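Local atomic coordinates of exonuclease (Laribacter hongkongensis, PDB entry 3SYY), a protein that probably acts as a magnesium-dependent alkaline exonuclease that digests double-stranded DNA with strict 5'-to-3' polarity. Residues A[12-18]-A[96-100]; A[21-25]-A[35-39]. One frame throughout, in Å; residues are numbered along the deposited sequence.

Interaction 1. Residues A[12-18]-A[96-100]; sequences RLGKVTA and GFGAS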
loop_
_atom_site.group_PDB
_atom_site.type_symbol
_atom_site.label_atom_id
_atom_site.label_comp_id
_atom_site.label_asym_id
_atom_site.label_seq_id
_atom_site.Cartn_x
_atom_site.Cartn_y
_atom_site.Cartn_z
ATOM N N ARG A 12 22.122 -16.282 4.146
ATOM C CA ARG A 12 20.899 -16.410 3.354
ATOM C C ARG A 12 21.018 -15.833 1.926
ATOM O O ARG A 12 20.202 -16.164 1.054
ATOM C CB ARG A 12 19.750 -15.736 4.115
ATOM C CG ARG A 12 19.450 -16.492 5.387
ATOM C CD ARG A 12 18.412 -15.851 6.329
ATOM N NE ARG A 12 18.148 -16.775 7.460
ATOM C CZ ARG A 12 19.041 -17.085 8.416
ATOM N NH1 ARG A 12 18.714 -17.930 9.390
ATOM N NH2 ARG A 12 20.264 -16.557 8.413
ATOM N N LEU A 13 22.018 -14.984 1.708
ATOM C CA LEU A 13 22.196 -14.275 0.414
ATOM C C LEU A 13 22.203 -15.193 -0.814
ATOM O O LEU A 13 22.948 -16.160 -0.870
ATOM C CB LEU A 13 23.459 -13.382 0.423
ATOM C CG LEU A 13 23.621 -12.473 -0.823
ATOM C CD1 LEU A 13 22.709 -11.300 -0.730
ATOM C CD2 LEU A 13 25.090 -11.994 -0.943
ATOM N N GLY A 14 21.327 -14.929 -1.777
ATOM C CA GLY A 14 21.287 -15.725 -2.984
ATOM C C GLY A 14 20.682 -17.116 -2.867
ATOM O O GLY A 14 20.607 -17.821 -3.854
ATOM N N LYS A 15 20.219 -17.511 -1.676
ATOM C CA LYS A 15 19.701 -18.887 -1.486
ATOM C C LYS A 15 18.189 -18.929 -1.495
ATOM O O LYS A 15 17.532 -17.978 -1.079
ATOM C CB LYS A 15 20.200 -19.491 -0.168
ATOM C CG LYS A 15 21.702 -19.709 -0.106
ATOM C CD LYS A 15 22.113 -20.336 1.244
ATOM C CE LYS A 15 23.576 -20.567 1.292
ATOM N NZ LYS A 15 23.987 -20.915 2.685
ATOM N N VAL A 16 17.634 -20.027 -2.000
ATOM C CA VAL A 16 16.255 -20.348 -1.789
ATOM C C VAL A 16 16.117 -20.744 -0.304
ATOM O O VAL A 16 16.898 -21.559 0.191
ATOM C CB VAL A 16 15.800 -21.484 -2.682
ATOM C CG1 VAL A 16 14.373 -21.921 -2.329
ATOM C CG2 VAL A 16 15.861 -21.033 -4.157
ATOM N N THR A 17 15.163 -20.135 0.403
ATOM C CA THR A 17 14.973 -20.505 1.808
ATOM C C THR A 17 13.622 -21.184 2.001
ATOM O O THR A 17 12.694 -21.023 1.201
ATOM C CB THR A 17 15.107 -19.308 2.760
ATOM O OG1 THR A 17 14.188 -18.277 2.337
ATOM C CG2 THR A 17 16.537 -18.761 2.778
ATOM N N ALA A 18 13.510 -21.963 3.073
ATOM C CA ALA A 18 12.275 -22.692 3.354
ATOM C C ALA A 18 11.043 -21.740 3.399
ATOM O O ALA A 18 9.974 -22.088 2.942
ATOM C CB ALA A 18 12.409 -23.427 4.729
ATOM N N GLY A 96 22.765 -24.028 -2.545
ATOM C CA GLY A 96 22.030 -22.746 -2.620
ATOM C C GLY A 96 20.615 -22.835 -2.050
ATOM O O GLY A 96 19.706 -22.113 -2.487
ATOM N N PHE A 97 20.427 -23.738 -1.077
ATOM C CA PHE A 97 19.090 -24.045 -0.533
ATOM C C PHE A 97 19.253 -24.379 0.941
ATOM O O PHE A 97 20.129 -25.181 1.316
ATOM C CB PHE A 97 18.514 -25.224 -1.307
ATOM C CG PHE A 97 17.077 -25.663 -0.952
ATOM C CD1 PHE A 97 16.722 -27.012 -1.146
ATOM C CD2 PHE A 97 16.080 -24.777 -0.516
ATOM C CE1 PHE A 97 15.415 -27.497 -0.901
ATOM C CE2 PHE A 97 14.763 -25.236 -0.267
ATOM C CZ PHE A 97 14.406 -26.583 -0.461
ATOM N N GLY A 98 18.408 -23.768 1.767
ATOM C CA GLY A 98 18.552 -23.933 3.192
ATOM C C GLY A 98 17.298 -23.607 3.962
ATOM O O GLY A 98 16.278 -23.160 3.396
ATOM N N ALA A 99 17.363 -23.846 5.274
ATOM C CA ALA A 99 16.155 -23.681 6.105
ATOM C C ALA A 99 16.559 -23.200 7.479
ATOM O O ALA A 99 17.627 -23.566 7.982
ATOM C CB ALA A 99 15.372 -25.015 6.224
ATOM N N SER A 100 15.688 -22.395 8.092
ATOM C CA SER A 100 16.002 -21.839 9.363
ATOM C C SER A 100 14.856 -22.156 10.352
ATOM O O SER A 100 13.994 -21.294 10.608
ATOM C CB SER A 100 16.188 -20.335 9.203
ATOM O OG SER A 100 16.729 -19.809 10.389
#
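Gly96 meets residues 12-18 through its carbonyl, which accepts a hydrogen bond from the backbone of Val16 (N to Gly96 O, 3.0 Å). That donor is tilted 26° out of the carbonyl plane, and Lys15 CA makes a CA-H...O contact with the same oxygen while Lys15 CB and CG lie against the Gly96 carbonyl. The lysine chain then runs on, extended, to a salt bridge with Asp90. Phe97 is the parallel bridge partner of Val16. With CG anti to the backbone N (chi1 -177°), its ring lies on the same face of the sheet as the valine, and Val16 CG1 meets the CD2 corner of the ring at 3.8 Å as the two side chains cross obliquely. Val16 O lies at the ring edge, in the ring plane, 3.4 Å from CD2 of Phe97. Helix 174-205 packs on this apolar pair through Leu188. Gly98 uses both amide and carbonyl: Gly98 N donates to Val16 O at 3.1 Å, nearly along the C=O axis, and Gly98 O receives a weak bond from Ala18 N. Ala99 sets its CB 3.7 Å from CB of Ala18, a small apolar contact beside helix 132-145. Ser100, with OG anti to the backbone N, takes a hydrogen bond from Arg12 NH1 (2.9 Å to Ser100 OG); the serine oxygen lies 5° out of the guanidinium plane, at its edge. Trp8 holds the same arginine, by its carbonyl at NH2 and by a cation-pi contact. The short parallel pairing runs up to Ser100, a residue of a magnesium site that also includes Glu112. With its side chain about 5 Å from a magnesium ion, OG is no direct ligand; Arg12 NH1 fixes its rotation, and the guanidinium probably adds positive charge near Asp102 and Glu112.

Interaction 2. Residues A[21-25]-A[35-39]; sequences VADVM and SRQNY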
loop_
_atom_site.group_PDB
_atom_site.type_symbol
_atom_site.label_atom_id
_atom_site.label_comp_id
_atom_site.label_asym_id
_atom_site.label_seq_id
_atom_site.Cartn_x
_atom_site.Cartn_y
_atom_site.Cartn_z
ATOM N N VAL A 21 9.636 -21.258 -0.108
ATOM C CA VAL A 21 9.382 -22.381 -1.003
ATOM C C VAL A 21 8.005 -22.308 -1.628
ATOM O O VAL A 21 7.817 -22.674 -2.804
ATOM C CB VAL A 21 9.650 -23.748 -0.318
ATOM C CG1 VAL A 21 9.056 -24.862 -1.127
ATOM C CG2 VAL A 21 11.121 -23.959 -0.212
ATOM N N ALA A 22 7.009 -21.829 -0.874
ATOM C CA ALA A 22 5.683 -21.714 -1.465
ATOM C C ALA A 22 5.673 -20.780 -2.716
ATOM O O ALA A 22 4.945 -21.026 -3.676
ATOM C CB ALA A 22 4.659 -21.214 -0.427
ATOM N N ASP A 23 6.473 -19.724 -2.691
ATOM C CA ASP A 23 6.590 -18.841 -3.869
ATOM C C ASP A 23 7.225 -19.569 -5.064
ATOM O O ASP A 23 6.823 -19.343 -6.222
ATOM C CB ASP A 23 7.375 -17.615 -3.499
ATOM C CG ASP A 23 6.572 -16.688 -2.598
ATOM O OD1 ASP A 23 5.337 -16.811 -2.608
ATOM O OD2 ASP A 23 7.172 -15.877 -1.887
ATOM N N VAL A 24 8.214 -20.406 -4.776
ATOM C CA VAL A 24 8.808 -21.250 -5.804
ATOM C C VAL A 24 7.756 -22.127 -6.487
ATOM O O VAL A 24 7.679 -22.136 -7.706
ATOM C CB VAL A 24 9.958 -22.071 -5.259
ATOM C CG1 VAL A 24 10.514 -23.061 -6.307
ATOM C CG2 VAL A 24 11.091 -21.150 -4.795
ATOM N N MET A 25 6.902 -22.799 -5.708
ATOM C CA MET A 25 6.066 -23.883 -6.222
ATOM C C MET A 25 4.658 -23.520 -6.675
ATOM O O MET A 25 3.965 -24.352 -7.248
ATOM C CB MET A 25 5.945 -24.979 -5.161
ATOM C CG MET A 25 7.255 -25.612 -4.842
ATOM S SD MET A 25 6.972 -26.827 -3.589
ATOM C CE MET A 25 6.019 -28.065 -4.489
ATOM N N SER A 35 4.560 -14.843 -8.302
ATOM C CA SER A 35 5.396 -14.961 -7.115
ATOM C C SER A 35 6.679 -15.765 -7.403
ATOM O O SER A 35 7.692 -15.501 -6.803
ATOM C CB SER A 35 4.632 -15.585 -5.938
ATOM O OG SER A 35 4.221 -16.873 -6.334
ATOM N N ARG A 36 6.619 -16.745 -8.286
ATOM C CA ARG A 36 7.844 -17.521 -8.613
ATOM C C ARG A 36 8.842 -16.641 -9.361
ATOM O O ARG A 36 10.022 -16.552 -9.020
ATOM C CB ARG A 36 7.512 -18.754 -9.440
ATOM C CG ARG A 36 8.727 -19.726 -9.681
ATOM C CD ARG A 36 8.321 -20.752 -10.714
ATOM N NE ARG A 36 9.275 -21.864 -10.813
ATOM C CZ ARG A 36 10.331 -21.880 -11.643
ATOM N NH1 ARG A 36 11.120 -22.949 -11.709
ATOM N NH2 ARG A 36 10.574 -20.845 -12.439
ATOM N N GLN A 37 8.356 -15.968 -10.393
ATOM C CA GLN A 37 9.215 -15.030 -11.126
ATOM C C GLN A 37 9.724 -13.865 -10.309
ATOM O O GLN A 37 10.882 -13.451 -10.458
ATOM C CB GLN A 37 8.526 -14.601 -12.442
ATOM C CG GLN A 37 8.283 -15.870 -13.352
ATOM C CD GLN A 37 9.488 -16.939 -13.330
ATOM O OE1 GLN A 37 10.669 -16.596 -13.665
ATOM N NE2 GLN A 37 9.176 -18.234 -12.939
ATOM N N ASN A 38 8.887 -13.312 -9.420
ATOM C CA ASN A 38 9.361 -12.211 -8.555
ATOM C C ASN A 38 10.444 -12.659 -7.580
ATOM O O ASN A 38 11.393 -11.937 -7.335
ATOM C CB ASN A 38 8.186 -11.567 -7.767
ATOM C CG ASN A 38 7.210 -10.851 -8.678
ATOM O OD1 ASN A 38 7.591 -10.394 -9.757
ATOM N ND2 ASN A 38 5.941 -10.772 -8.268
ATOM N N TYR A 39 10.305 -13.863 -7.020
ATOM C CA TYR A 39 11.362 -14.391 -6.137
ATOM C C TYR A 39 12.634 -14.650 -6.946
ATOM O O TYR A 39 13.709 -14.349 -6.502
ATOM C CB TYR A 39 10.879 -15.709 -5.493
ATOM C CG TYR A 39 11.768 -16.247 -4.398
ATOM C CD1 TYR A 39 12.422 -15.389 -3.524
ATOM C CD2 TYR A 39 11.929 -17.625 -4.226
ATOM C CE1 TYR A 39 13.230 -15.899 -2.493
ATOM C CE2 TYR A 39 12.724 -18.122 -3.212
ATOM C CZ TYR A 39 13.359 -17.294 -2.367
ATOM O OH TYR A 39 14.151 -17.811 -1.369
HETATM O O HOH W 1 2.704 -17.754 -3.666
#
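Val24 lays its CG2 methyl against the edge of the Tyr39 ring, in the ring plane, 3.7 Å from CD2 of the tyrosine and almost as near its CE2. The tyrosine reaches this place with CG anti to the backbone N (chi1 -171°), and its far end, OH, reaches Thr17. One turn earlier on the same helix, the aliphatic part of Arg36 lies alongside the backbone of residues 21-25: CB is 3.3 Å from Asp23 O, and CG is 3.3 Å from Val24 O. Extended from CG to NE, the chain continues to a salt bridge with Glu190 of helix 174-205. The Ser35 and Asp23 side chains meet at CB of the serine, 3.6 Å from Asp23 OD1. A water joins their polar ends, donating to Asp23 OD1 at 3.0 Å and hydrogen-bonding Ser35 OG at 3.2 Å. The other carboxylate oxygen, OD2, is salt-bridged to Arg20. No direct hydrogen bond links the two segments, so van der Waals packing and this water carry the contact. The axes of 21-25 and 35-39 approach to 7.7 Å, with 119° between their N-to-C directions, and the nearest CA atoms across the pair are those of Val24 and Arg36, 4.8 Å apart. These are two consecutive helices joined by a short connection and packed at a steep angle, within the YqaJ-like, lambda-exonuclease-related nuclease domain.

In the fold
Interaction 2 is nested in the chain inside the loop that interaction 1 closes, and the centres of the two lie 13 Å apart. Tyr39 joins them: its OH is 3.1 Å from Thr17 N, a probable hydrogen bond, and packs 3.3 Å from Val16 CA. A second, apolar junction brings Phe97 CE2 to 3.9 Å from Val21 CG2. In interaction 1 the side chain of Ser100 is about 5 Å from a bound magnesium ion and about 6 Å from that of Asp102, whereas in interaction 2 the side chain of Tyr39 is about 13 Å from a magnesium ion, so the helix pair touches the strands but lies farther from the metals, by the measure of Tyr39.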